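Local coordinates for cysteine desulfurase (Fervidobacterium islandicum, PDB 6A6E) that uses pyridoxal 5'-phosphate to take sulfur from cysteine, leaving alanine, as the SufS-type desulfurase of a sulfur formation system, at the interface of chains A and B. Residues are numbered along the deposited sequence; one frame, centred on the assembly and turned at random. Chains: chain A/B, Cysteine desulfurase.

The interface of chains A and B. Residues chain A 38, 370-371; chain B 63, 66, 68-69, 72.
B:His69 reaches across the dimer interface to the carboxylate of A:Asp38, joining the two subunits of this SufS-type cysteine desulfurase of the class-V aminotransferase family, a fold-type I enzyme in which such dimers are usual. Its NE2 donates to OD2 of A:Asp38 over 2.8 Å, with 161° at the hydrogen. The bond lies in the imidazole plane; ring and carboxylate stand almost perpendicular, and NE2 meets OD2 on its anti side, well out of the carboxylate plane. CG of B:His69 sits between its own backbone N and carbonyl carbon (chi1 56°), which turns the ring edge to chain A; there CD2 also faces the carbonyl O of A:Thr370. Histidine suits this place because its flat ring sets an N-H donor at the edge toward A:Asp38 and offers a face on which the small methyl of B:Ala72, on helix 70-90, can pack.

The syn side of the same OD2 is taken by A:Arg371, which approaches side-on: NH2 lies 3.0 Å and NE 3.1 Å from OD2, both in the guanidinium plane. One carboxylate oxygen thus accepts from three protein N-H groups, a load that suits a carboxylate, which A:Arg371 would be expected to keep ionised. An asparagine in place of A:Asp38 would probably leave A:Arg371 without its countercharge and weaken the anchor for B:His69.

A bend at chi3 (-74°) brings the guanidinium of A:Arg371 back toward A:Asp38 and lays one face against CG2 of B:Val68, 3.9 Å from CZ. A methyl of the beta-branched valine suits a flat cation whose NE and NH2 are bound at the edge. Farther out, water 1 lies 3.3 Å from NH2 of A:Arg371 and 2.7 Å from the carbonyl O of B:Asn63, and it also contacts the backbone N and O of B:Arg66. Water 2 bridges OD2 of A:Asp38 to the backbone N of B:Asn63, 3.1 Å from that nitrogen, tying the chain B loop to the aspartate through this amide.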
ATOM      1  N   ASP A  38       8.041  22.000  -2.407  1.00 16.15           N
ATOM      2  CA  ASP A  38       7.566  21.123  -1.313  1.00 17.89           C
ATOM      3  C   ASP A  38       7.939  19.657  -1.608  1.00 18.07           C
ATOM      4  O   ASP A  38       7.216  18.715  -1.279  1.00 15.35           O
ATOM      5  CB  ASP A  38       6.071  21.236  -1.183  1.00 18.13           C
ATOM      6  CG  ASP A  38       5.558  20.683   0.149  1.00 20.15           C
ATOM      7  OD1 ASP A  38       6.375  20.618   1.126  1.00 20.21           O
ATOM      8  OD2 ASP A  38       4.338  20.379   0.185  1.00 21.27           O
ATOM      9  N   THR A 370       5.372  25.841  -0.668  1.00 19.49           N
ATOM     10  CA  THR A 370       6.200  25.521   0.479  1.00 18.82           C
ATOM     11  C   THR A 370       5.307  24.954   1.550  1.00 19.40           C
ATOM     12  O   THR A 370       4.082  24.880   1.380  1.00 17.79           O
ATOM     13  CB  THR A 370       6.870  26.775   1.108  1.00 21.97           C
ATOM     14  OG1 THR A 370       5.867  27.664   1.600  1.00 22.05           O
ATOM     15  CG2 THR A 370       7.731  27.487   0.066  1.00 23.09           C
ATOM     16  N   ARG A 371       5.897  24.517   2.658  1.00 19.58           N
ATOM     17  CA  ARG A 371       5.125  23.946   3.726  1.00 19.69           C
ATOM     18  C   ARG A 371       5.460  24.593   5.054  1.00 20.76           C
ATOM     19  O   ARG A 371       6.615  24.816   5.377  1.00 20.12           O
ATOM     20  CB  ARG A 371       5.422  22.442   3.794  1.00 21.23           C
ATOM     21  CG  ARG A 371       4.580  21.612   4.760  1.00 21.30           C
ATOM     22  CD  ARG A 371       4.741  20.105   4.443  1.00 23.22           C
ATOM     23  NE  ARG A 371       4.020  19.769   3.239  1.00 23.75           N
ATOM     24  CZ  ARG A 371       2.816  19.265   3.165  1.00 25.29           C
ATOM     25  NH1 ARG A 371       2.177  18.842   4.247  1.00 28.30           N
ATOM     26  NH2 ARG A 371       2.306  19.117   1.983  1.00 23.38           N
TER
ATOM     27  N   ASN B  63       1.340  16.009  -1.461  1.00 16.13           N
ATOM     28  CA  ASN B  63       0.966  15.342  -0.209  1.00 16.04           C
ATOM     29  C   ASN B  63      -0.203  16.137   0.469  1.00 16.99           C
ATOM     30  O   ASN B  63      -0.419  17.314   0.146  1.00 17.83           O
ATOM     31  CB  ASN B  63       2.182  15.142   0.712  1.00 15.73           C
ATOM     32  CG  ASN B  63       2.076  13.843   1.522  1.00 15.94           C
ATOM     33  OD1 ASN B  63       0.953  13.380   1.770  1.00 14.86           O
ATOM     34  ND2 ASN B  63       3.221  13.213   1.862  1.00 12.88           N
ATOM     35  N   ARG B  66      -2.870  19.011   4.795  1.00 18.33           N
ATOM     36  CA  ARG B  66      -2.468  20.378   5.294  1.00 19.84           C
ATOM     37  C   ARG B  66      -2.668  21.357   4.150  1.00 20.10           C
ATOM     38  O   ARG B  66      -2.169  21.151   3.001  1.00 16.80           O
ATOM     39  CB  ARG B  66      -1.002  20.400   5.714  1.00 21.42           C
ATOM     40  CG  ARG B  66      -0.683  19.395   6.826  1.00 24.05           C
ATOM     41  CD  ARG B  66      -1.475  19.808   8.066  1.00 28.64           C
ATOM     42  NE  ARG B  66      -1.205  18.916   9.179  1.00 30.62           N
ATOM     43  CZ  ARG B  66      -1.856  17.795   9.503  1.00 39.19           C
ATOM     44  NH1 ARG B  66      -1.461  17.122  10.602  1.00 40.65           N
ATOM     45  NH2 ARG B  66      -2.880  17.322   8.787  1.00 34.23           N
ATOM     46  N   VAL B  68      -1.546  23.963   2.683  1.00 19.97           N
ATOM     47  CA  VAL B  68      -0.343  24.822   2.699  1.00 20.52           C
ATOM     48  C   VAL B  68      -0.035  25.423   1.311  1.00 19.95           C
ATOM     49  O   VAL B  68       0.695  26.401   1.203  1.00 22.69           O
ATOM     50  CB  VAL B  68       0.903  24.042   3.185  1.00 22.38           C
ATOM     51  CG1 VAL B  68       0.875  23.840   4.700  1.00 22.29           C
ATOM     52  CG2 VAL B  68       1.037  22.677   2.450  1.00 21.25           C
ATOM     53  N   HIS B  69      -0.561  24.838   0.243  1.00 20.05           N
ATOM     54  CA  HIS B  69      -0.417  25.412  -1.085  1.00 20.26           C
ATOM     55  C   HIS B  69      -1.462  24.843  -1.981  1.00 21.09           C
ATOM     56  O   HIS B  69      -2.248  23.948  -1.574  1.00 18.47           O
ATOM     57  CB  HIS B  69       1.032  25.262  -1.592  1.00 21.80           C
ATOM     58  CG  HIS B  69       1.556  23.855  -1.606  1.00 20.29           C
ATOM     59  ND1 HIS B  69       1.197  22.956  -2.580  1.00 20.02           N
ATOM     60  CD2 HIS B  69       2.468  23.228  -0.825  1.00 20.47           C
ATOM     61  CE1 HIS B  69       1.846  21.820  -2.373  1.00 22.52           C
ATOM     62  NE2 HIS B  69       2.596  21.945  -1.291  1.00 19.64           N
ATOM     63  N   ALA B  72      -1.509  20.985  -2.847  1.00 20.30           N
ATOM     64  CA  ALA B  72      -1.823  20.258  -1.568  1.00 20.40           C
ATOM     65  C   ALA B  72      -3.310  20.225  -1.208  1.00 20.46           C
ATOM     66  O   ALA B  72      -3.825  19.221  -0.743  1.00 19.45           O
ATOM     67  CB  ALA B  72      -1.035  20.845  -0.421  1.00 20.17           C
TER
HETATM   68  O   HOH W   1      -0.932  18.741   2.403  1.00 17.41           O
HETATM   69  O   HOH W   2       3.383  18.333  -1.414  1.00 21.62           O